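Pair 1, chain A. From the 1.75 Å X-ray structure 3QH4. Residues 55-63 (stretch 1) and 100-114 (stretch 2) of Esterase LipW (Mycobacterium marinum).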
# COMPACT_ATOMS: atom_id res chain seq x y z
N ALA A 55 15.78 14.34 7.07
CA ALA A 55 16.62 13.28 7.62
C ALA A 55 17.10 12.26 6.57
O ALA A 55 18.23 11.75 6.66
CB ALA A 55 15.87 12.56 8.76
N ALA A 56 16.28 11.99 5.57
CA ALA A 56 16.55 10.85 4.69
C ALA A 56 17.62 11.11 3.64
O ALA A 56 18.31 10.17 3.22
CB ALA A 56 15.26 10.34 4.02
N GLY A 57 17.74 12.37 3.20
CA GLY A 57 18.67 12.69 2.12
C GLY A 57 18.23 12.13 0.77
O GLY A 57 19.06 11.94 -0.13
N VAL A 58 16.94 11.86 0.62
CA VAL A 58 16.39 11.39 -0.65
C VAL A 58 15.72 12.60 -1.34
O VAL A 58 14.93 13.29 -0.70
CB VAL A 58 15.32 10.30 -0.42
CG1 VAL A 58 14.55 9.97 -1.73
CG2 VAL A 58 15.96 9.02 0.22
N ALA A 59 16.07 12.87 -2.60
CA ALA A 59 15.46 14.03 -3.29
C ALA A 59 13.97 13.77 -3.49
O ALA A 59 13.56 12.66 -3.85
CB ALA A 59 16.14 14.28 -4.61
N VAL A 60 13.16 14.78 -3.21
CA VAL A 60 11.70 14.68 -3.29
C VAL A 60 11.18 15.84 -4.11
O VAL A 60 11.57 17.01 -3.88
CB VAL A 60 11.05 14.76 -1.89
CG1 VAL A 60 9.50 14.85 -2.01
CG2 VAL A 60 11.48 13.56 -1.01
N ALA A 61 10.26 15.56 -5.04
CA ALA A 61 9.61 16.61 -5.83
C ALA A 61 8.14 16.26 -6.05
O ALA A 61 7.84 15.15 -6.43
CB ALA A 61 10.31 16.79 -7.18
N ASP A 62 7.23 17.21 -5.80
CA ASP A 62 5.81 17.01 -6.10
C ASP A 62 5.55 17.44 -7.52
O ASP A 62 6.06 18.49 -7.94
CB ASP A 62 4.90 17.78 -5.14
CG ASP A 62 4.83 17.14 -3.78
OD1 ASP A 62 5.56 16.17 -3.61
OD2 ASP A 62 4.08 17.60 -2.88
N ASP A 63 4.76 16.64 -8.23
CA ASP A 63 4.39 16.90 -9.63
C ASP A 63 2.92 16.49 -9.86
O ASP A 63 2.22 16.13 -8.92
CB ASP A 63 5.30 16.14 -10.58
CG ASP A 63 5.42 16.80 -11.96
OD1 ASP A 63 4.62 17.70 -12.31
OD2 ASP A 63 6.31 16.37 -12.71
N ASN A 100 -3.16 10.90 1.47
CA ASN A 100 -2.63 11.75 0.40
C ASN A 100 -1.12 11.46 0.31
O ASN A 100 -0.67 10.41 0.79
CB ASN A 100 -2.92 13.24 0.73
CG ASN A 100 -2.25 13.71 2.05
OD1 ASN A 100 -1.37 13.03 2.60
ND2 ASN A 100 -2.67 14.88 2.55
N LEU A 101 -0.34 12.34 -0.30
CA LEU A 101 1.10 12.10 -0.50
C LEU A 101 1.93 12.06 0.80
O LEU A 101 3.05 11.56 0.79
CB LEU A 101 1.68 13.12 -1.49
CG LEU A 101 1.04 13.04 -2.89
CD1 LEU A 101 1.57 14.20 -3.77
CD2 LEU A 101 1.27 11.64 -3.54
N ASP A 102 1.39 12.60 1.88
CA ASP A 102 2.10 12.61 3.16
C ASP A 102 1.90 11.32 3.97
O ASP A 102 2.68 11.03 4.90
CB ASP A 102 1.65 13.83 3.99
CG ASP A 102 2.08 15.16 3.38
OD1 ASP A 102 3.15 15.24 2.75
OD2 ASP A 102 1.33 16.17 3.54
N THR A 103 0.87 10.55 3.63
CA THR A 103 0.43 9.44 4.49
C THR A 103 1.54 8.41 4.70
O THR A 103 1.91 8.10 5.85
CB THR A 103 -0.80 8.76 3.92
OG1 THR A 103 -1.85 9.75 3.76
CG2 THR A 103 -1.23 7.59 4.85
N ASP A 104 2.05 7.89 3.59
CA ASP A 104 3.09 6.86 3.59
C ASP A 104 4.41 7.45 3.12
O ASP A 104 5.25 6.77 2.51
CB ASP A 104 2.68 5.71 2.66
CG ASP A 104 1.63 4.80 3.28
OD1 ASP A 104 1.33 4.93 4.49
OD2 ASP A 104 1.16 3.90 2.55
N HIS A 105 4.61 8.74 3.40
CA HIS A 105 5.88 9.41 3.02
C HIS A 105 7.11 8.67 3.60
O HIS A 105 8.08 8.45 2.88
CB HIS A 105 5.80 10.86 3.49
CG HIS A 105 6.98 11.72 3.13
ND1 HIS A 105 7.24 12.13 1.83
CD2 HIS A 105 7.90 12.33 3.91
CE1 HIS A 105 8.31 12.91 1.84
NE2 HIS A 105 8.72 13.06 3.09
N ARG A 106 7.04 8.27 4.87
CA ARG A 106 8.17 7.56 5.49
C ARG A 106 8.46 6.27 4.72
O ARG A 106 9.61 5.97 4.40
CB ARG A 106 7.90 7.26 6.96
CG ARG A 106 9.06 6.53 7.66
CD ARG A 106 10.36 7.35 7.70
NE ARG A 106 11.39 6.68 8.53
CZ ARG A 106 11.48 6.78 9.85
NH1 ARG A 106 10.58 7.49 10.56
NH2 ARG A 106 12.46 6.12 10.48
N GLN A 107 7.41 5.48 4.44
CA GLN A 107 7.58 4.24 3.70
C GLN A 107 8.28 4.48 2.36
O GLN A 107 9.16 3.71 1.96
CB GLN A 107 6.20 3.57 3.52
CG GLN A 107 6.11 2.38 2.49
CD GLN A 107 6.77 1.08 2.99
OE1 GLN A 107 6.08 0.16 3.45
NE2 GLN A 107 8.09 1.00 2.87
N CYS A 108 7.87 5.55 1.66
CA CYS A 108 8.43 5.86 0.34
C CYS A 108 9.91 6.21 0.47
O CYS A 108 10.72 5.77 -0.35
CB CYS A 108 7.65 7.00 -0.36
SG CYS A 108 6.01 6.44 -0.91
N LEU A 109 10.25 7.00 1.49
CA LEU A 109 11.64 7.40 1.70
C LEU A 109 12.50 6.17 1.95
O LEU A 109 13.64 6.07 1.48
CB LEU A 109 11.78 8.37 2.88
CG LEU A 109 11.17 9.76 2.62
CD1 LEU A 109 11.02 10.46 3.97
CD2 LEU A 109 12.00 10.61 1.62
N GLU A 110 11.94 5.25 2.74
CA GLU A 110 12.67 4.02 3.10
C GLU A 110 12.89 3.15 1.88
O GLU A 110 14.00 2.66 1.67
CB GLU A 110 12.00 3.26 4.24
CG GLU A 110 11.91 4.07 5.57
CD GLU A 110 13.25 4.35 6.24
OE1 GLU A 110 14.25 3.65 5.96
OE2 GLU A 110 13.29 5.29 7.05
N LEU A 111 11.85 2.99 1.05
CA LEU A 111 12.00 2.19 -0.17
C LEU A 111 13.06 2.80 -1.11
O LEU A 111 13.95 2.09 -1.58
CB LEU A 111 10.67 2.08 -0.93
CG LEU A 111 9.56 1.27 -0.26
CD1 LEU A 111 8.30 1.28 -1.13
CD2 LEU A 111 10.02 -0.18 -0.02
N ALA A 112 12.95 4.10 -1.37
CA ALA A 112 13.87 4.75 -2.32
C ALA A 112 15.32 4.56 -1.88
O ALA A 112 16.17 4.16 -2.66
CB ALA A 112 13.54 6.25 -2.43
N ARG A 113 15.58 4.85 -0.61
CA ARG A 113 16.94 4.86 -0.09
C ARG A 113 17.51 3.44 -0.03
O ARG A 113 18.64 3.17 -0.51
CB ARG A 113 16.96 5.48 1.30
CG ARG A 113 18.33 5.40 1.97
CD ARG A 113 18.34 6.18 3.27
NE ARG A 113 17.53 5.55 4.30
CZ ARG A 113 17.96 4.61 5.14
NH1 ARG A 113 19.22 4.15 5.05
NH2 ARG A 113 17.12 4.11 6.05
N ARG A 114 16.73 2.53 0.54
CA ARG A 114 17.24 1.19 0.78
C ARG A 114 17.34 0.33 -0.47
O ARG A 114 18.26 -0.51 -0.59
CB ARG A 114 16.41 0.48 1.85
CG ARG A 114 16.54 1.13 3.25
CD ARG A 114 15.64 0.38 4.21
NE ARG A 114 15.36 1.14 5.42
CZ ARG A 114 15.66 0.73 6.65
NH1 ARG A 114 16.30 -0.42 6.83
NH2 ARG A 114 15.30 1.47 7.70

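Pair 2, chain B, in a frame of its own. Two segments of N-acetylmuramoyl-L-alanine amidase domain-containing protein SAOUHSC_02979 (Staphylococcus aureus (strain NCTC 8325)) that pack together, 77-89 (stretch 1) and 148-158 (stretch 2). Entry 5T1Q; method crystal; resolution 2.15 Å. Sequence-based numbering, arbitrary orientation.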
# COMPACT_ATOMS: atom_id res chain seq x y z
N ASP B 77 -8.38 -23.14 15.78
CA ASP B 77 -9.56 -23.12 16.65
C ASP B 77 -10.84 -22.62 15.97
O ASP B 77 -11.89 -23.24 16.11
CB ASP B 77 -9.29 -22.26 17.91
CG ASP B 77 -8.23 -22.88 18.85
OD1 ASP B 77 -7.80 -24.04 18.64
OD2 ASP B 77 -7.83 -22.20 19.82
N ASN B 78 -10.74 -21.53 15.22
CA ASN B 78 -11.91 -20.93 14.58
C ASN B 78 -12.12 -21.24 13.10
O ASN B 78 -12.93 -20.58 12.47
CB ASN B 78 -11.85 -19.42 14.81
CG ASN B 78 -11.95 -19.05 16.27
OD1 ASN B 78 -12.94 -19.34 16.93
ND2 ASN B 78 -10.93 -18.39 16.79
N ASP B 79 -11.43 -22.24 12.55
CA ASP B 79 -11.62 -22.63 11.13
C ASP B 79 -11.25 -21.51 10.13
O ASP B 79 -11.95 -21.28 9.14
CB ASP B 79 -13.09 -23.07 10.92
CG ASP B 79 -13.31 -23.81 9.62
OD1 ASP B 79 -12.37 -24.47 9.14
OD2 ASP B 79 -14.45 -23.77 9.10
N ILE B 80 -10.13 -20.83 10.38
CA ILE B 80 -9.66 -19.72 9.54
C ILE B 80 -8.25 -19.99 9.00
O ILE B 80 -7.42 -20.59 9.70
CB ILE B 80 -9.65 -18.39 10.35
CG1 ILE B 80 -11.08 -17.99 10.72
CG2 ILE B 80 -8.97 -17.25 9.57
CD1 ILE B 80 -11.18 -16.79 11.64
N TYR B 81 -7.99 -19.59 7.76
CA TYR B 81 -6.64 -19.69 7.19
C TYR B 81 -5.78 -18.63 7.86
O TYR B 81 -6.02 -17.43 7.68
CB TYR B 81 -6.61 -19.43 5.68
CG TYR B 81 -7.03 -20.58 4.82
CD1 TYR B 81 -6.11 -21.57 4.45
CD2 TYR B 81 -8.32 -20.67 4.32
CE1 TYR B 81 -6.49 -22.64 3.63
CE2 TYR B 81 -8.71 -21.73 3.51
CZ TYR B 81 -7.79 -22.71 3.17
OH TYR B 81 -8.19 -23.75 2.37
N ALA B 82 -4.79 -19.07 8.63
CA ALA B 82 -3.86 -18.15 9.28
C ALA B 82 -3.12 -17.31 8.22
O ALA B 82 -2.79 -16.14 8.44
CB ALA B 82 -2.86 -18.93 10.13
N SER B 83 -2.87 -17.93 7.07
CA SER B 83 -2.20 -17.27 5.96
C SER B 83 -2.98 -16.07 5.45
O SER B 83 -2.41 -15.02 5.18
CB SER B 83 -1.97 -18.27 4.83
OG SER B 83 -3.17 -18.96 4.56
N VAL B 84 -4.30 -16.23 5.31
CA VAL B 84 -5.14 -15.15 4.86
C VAL B 84 -5.14 -14.06 5.94
O VAL B 84 -4.98 -12.89 5.63
CB VAL B 84 -6.58 -15.63 4.52
CG1 VAL B 84 -7.50 -14.46 4.19
CG2 VAL B 84 -6.54 -16.61 3.35
N MSE B 85 -5.26 -14.47 7.19
CA MSE B 85 -5.29 -13.54 8.32
C MSE B 85 -4.00 -12.73 8.44
O MSE B 85 -4.04 -11.52 8.65
CB MSE B 85 -5.58 -14.34 9.59
CG MSE B 85 -5.61 -13.49 10.86
SE MSE B 85 -6.20 -14.64 12.35
CE MSE B 85 -6.25 -13.28 13.77
N ILE B 86 -2.86 -13.40 8.30
CA ILE B 86 -1.57 -12.73 8.41
C ILE B 86 -1.35 -11.79 7.22
O ILE B 86 -0.82 -10.69 7.38
CB ILE B 86 -0.41 -13.74 8.52
CG1 ILE B 86 -0.52 -14.54 9.82
CG2 ILE B 86 0.93 -13.01 8.49
CD1 ILE B 86 0.43 -15.71 9.92
N ALA B 87 -1.77 -12.23 6.04
CA ALA B 87 -1.64 -11.44 4.83
C ALA B 87 -2.49 -10.18 4.93
O ALA B 87 -2.03 -9.10 4.53
CB ALA B 87 -2.04 -12.25 3.62
N GLN B 88 -3.72 -10.31 5.43
CA GLN B 88 -4.59 -9.16 5.61
C GLN B 88 -4.00 -8.19 6.63
O GLN B 88 -4.05 -6.98 6.42
CB GLN B 88 -6.03 -9.56 5.99
CG GLN B 88 -6.85 -10.05 4.82
CD GLN B 88 -8.34 -10.14 5.13
OE1 GLN B 88 -8.84 -11.15 5.62
NE2 GLN B 88 -9.08 -9.10 4.76
N ALA B 89 -3.41 -8.73 7.70
CA ALA B 89 -2.74 -7.89 8.70
C ALA B 89 -1.61 -7.11 8.04
O ALA B 89 -1.50 -5.89 8.21
CB ALA B 89 -2.22 -8.72 9.87
N SER B 148 -7.41 -7.02 18.67
CA SER B 148 -7.53 -6.83 17.22
C SER B 148 -7.60 -8.17 16.50
O SER B 148 -8.47 -8.38 15.66
CB SER B 148 -6.36 -6.00 16.68
OG SER B 148 -6.47 -5.78 15.28
N LEU B 149 -6.66 -9.06 16.82
CA LEU B 149 -6.62 -10.41 16.25
C LEU B 149 -7.92 -11.18 16.54
O LEU B 149 -8.45 -11.87 15.67
CB LEU B 149 -5.43 -11.19 16.82
CG LEU B 149 -4.02 -10.67 16.52
CD1 LEU B 149 -3.00 -11.24 17.50
CD2 LEU B 149 -3.62 -10.98 15.09
N LYS B 150 -8.39 -11.06 17.79
CA LYS B 150 -9.63 -11.70 18.24
C LYS B 150 -10.83 -11.10 17.47
O LYS B 150 -11.71 -11.84 17.01
CB LYS B 150 -9.80 -11.48 19.76
CG LYS B 150 -11.06 -12.00 20.44
CD LYS B 150 -11.20 -13.51 20.38
CE LYS B 150 -11.99 -14.06 21.56
NZ LYS B 150 -13.35 -13.48 21.74
N ASP B 151 -10.84 -9.78 17.31
CA ASP B 151 -11.95 -9.10 16.66
C ASP B 151 -12.04 -9.45 15.16
O ASP B 151 -13.14 -9.50 14.58
CB ASP B 151 -11.88 -7.60 16.89
CG ASP B 151 -13.22 -6.90 16.67
OD1 ASP B 151 -14.26 -7.52 16.96
OD2 ASP B 151 -13.22 -5.73 16.24
N TYR B 152 -10.89 -9.68 14.53
CA TYR B 152 -10.87 -10.10 13.12
C TYR B 152 -11.54 -11.46 12.99
O TYR B 152 -12.38 -11.66 12.12
CB TYR B 152 -9.44 -10.20 12.59
CG TYR B 152 -9.34 -10.90 11.24
CD1 TYR B 152 -9.55 -10.20 10.05
CD2 TYR B 152 -9.07 -12.26 11.15
CE1 TYR B 152 -9.48 -10.83 8.83
CE2 TYR B 152 -9.00 -12.91 9.93
CZ TYR B 152 -9.20 -12.19 8.77
OH TYR B 152 -9.12 -12.82 7.56
N SER B 153 -11.14 -12.40 13.85
CA SER B 153 -11.70 -13.75 13.83
C SER B 153 -13.21 -13.72 14.10
O SER B 153 -13.95 -14.47 13.49
CB SER B 153 -11.00 -14.65 14.85
OG SER B 153 -11.21 -14.18 16.16
N ASP B 154 -13.64 -12.83 14.99
CA ASP B 154 -15.06 -12.68 15.30
C ASP B 154 -15.84 -12.15 14.10
O ASP B 154 -16.98 -12.55 13.88
CB ASP B 154 -15.28 -11.78 16.52
CG ASP B 154 -14.90 -12.46 17.84
OD1 ASP B 154 -14.50 -13.65 17.82
OD2 ASP B 154 -15.01 -11.81 18.90
N LEU B 155 -15.22 -11.25 13.33
CA LEU B 155 -15.87 -10.69 12.15
C LEU B 155 -16.08 -11.76 11.08
O LEU B 155 -17.17 -11.88 10.53
CB LEU B 155 -15.05 -9.54 11.56
CG LEU B 155 -15.65 -8.82 10.34
CD1 LEU B 155 -17.00 -8.22 10.66
CD2 LEU B 155 -14.69 -7.76 9.84
N ILE B 156 -15.04 -12.54 10.81
CA ILE B 156 -15.11 -13.60 9.80
C ILE B 156 -16.13 -14.68 10.17
O ILE B 156 -16.84 -15.20 9.30
CB ILE B 156 -13.74 -14.28 9.59
CG1 ILE B 156 -12.67 -13.27 9.09
CG2 ILE B 156 -13.85 -15.45 8.62
CD1 ILE B 156 -12.99 -12.60 7.77
N LYS B 157 -16.20 -15.02 11.45
CA LYS B 157 -17.11 -16.09 11.93
C LYS B 157 -18.54 -15.65 12.12
O LYS B 157 -19.44 -16.39 11.77
CB LYS B 157 -16.57 -16.72 13.22
CG LYS B 157 -15.19 -17.36 13.06
CD LYS B 157 -15.15 -18.47 12.02
CE LYS B 157 -15.91 -19.70 12.48
NZ LYS B 157 -15.97 -20.78 11.46
N ASN B 158 -18.76 -14.44 12.65
CA ASN B 158 -20.12 -13.93 12.92
C ASN B 158 -20.72 -13.07 11.81
O ASN B 158 -21.93 -12.94 11.73
CB ASN B 158 -20.11 -13.15 14.23
CG ASN B 158 -19.59 -13.97 15.40
OD1 ASN B 158 -19.85 -15.16 15.50
ND2 ASN B 158 -18.84 -13.33 16.29

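In both pairs the last turn of one helix breaks at a residue with positive phi, and the chain that follows lies against a second helix. Fourteen central residues superpose with an RMSD of 1.0 Å. The break falls at Gly A57 in pair 1 and at its match, Asp B79, in pair 2. Positive phi favours glycine, which pays little for it; Asp B79 adopts the same conformation, and its carboxylate is hydrogen-bonded elsewhere in the structure. Beyond the break the secondary structure differs: pair 1 continues as a strand from Ala A59, pair 2 as a helix from Ala B82.

The clearest shared solution is Val A58 = Ile B80, a branched aliphatic residue whose CA-to-CB bond points toward the helix. Val A58 rests its CB 3.9 Å from Leu A109 CD2 and its CG1 3.9 Å from Ala A112 CB. Ile B80 sends its longer arm to the matching positions: its CD1 lies 3.8 Å from Ser B153 CA and 4.1 Å from Ile B156 CB. Bulk is thus distributed differently. Leucine meets valine in pair 1, whereas the small Ser B153 lets isoleucine reach the helix backbone in pair 2. The serine hydroxyl is satisfied within its own helix, Ser B153 OG donating to Lys B150 O at 2.5 Å.

One residue before the break, Ala A56 sets its CB 4.1 Å from Leu A109 CD2, while the matching Asn B78 brings ND2 to 4.2 Å from Ser B153 CB, a larger side chain facing a smaller one. At Arg A113 = Lys B157 a long basic chain uses its methylenes for packing: Arg A113 CB lies 3.8 Å from Val A58 CG2, and Lys B157 CD 4.3 Å from Ile B80 CG1. Their charged ends differ. Arg A113 NH2 forms a salt bridge with Glu A110 OE1 (2.9 Å) along its own helix; Lys B157 NZ lies 4.1 Å from Asp B79 OD2, opposite charges near each other but beyond a salt bridge.

At the other end of the contact the solutions diverge. Val A60 CG2 packs 4.0 Å from Leu A109 CD2 and 4.3 Å from His A105 CE1; its match, Ala B82, points away. Pair 2 instead brings in Met B85 and Gln B88, which have no counterparts, against Leu B149 and Tyr B152, matched with His A105 and Cys A108. Selenomethionine Met B85 extends its flexible chain to place CE 3.7 Å from Leu B149 CD2 and CG 3.6 Å from Tyr B152 CE2. Tyr B152 combines apolar ring contacts with a hydrogen bond from OH to Gln B88 OE1 (2.6 Å). Pair 1 has no hydrogen bond between its stretches.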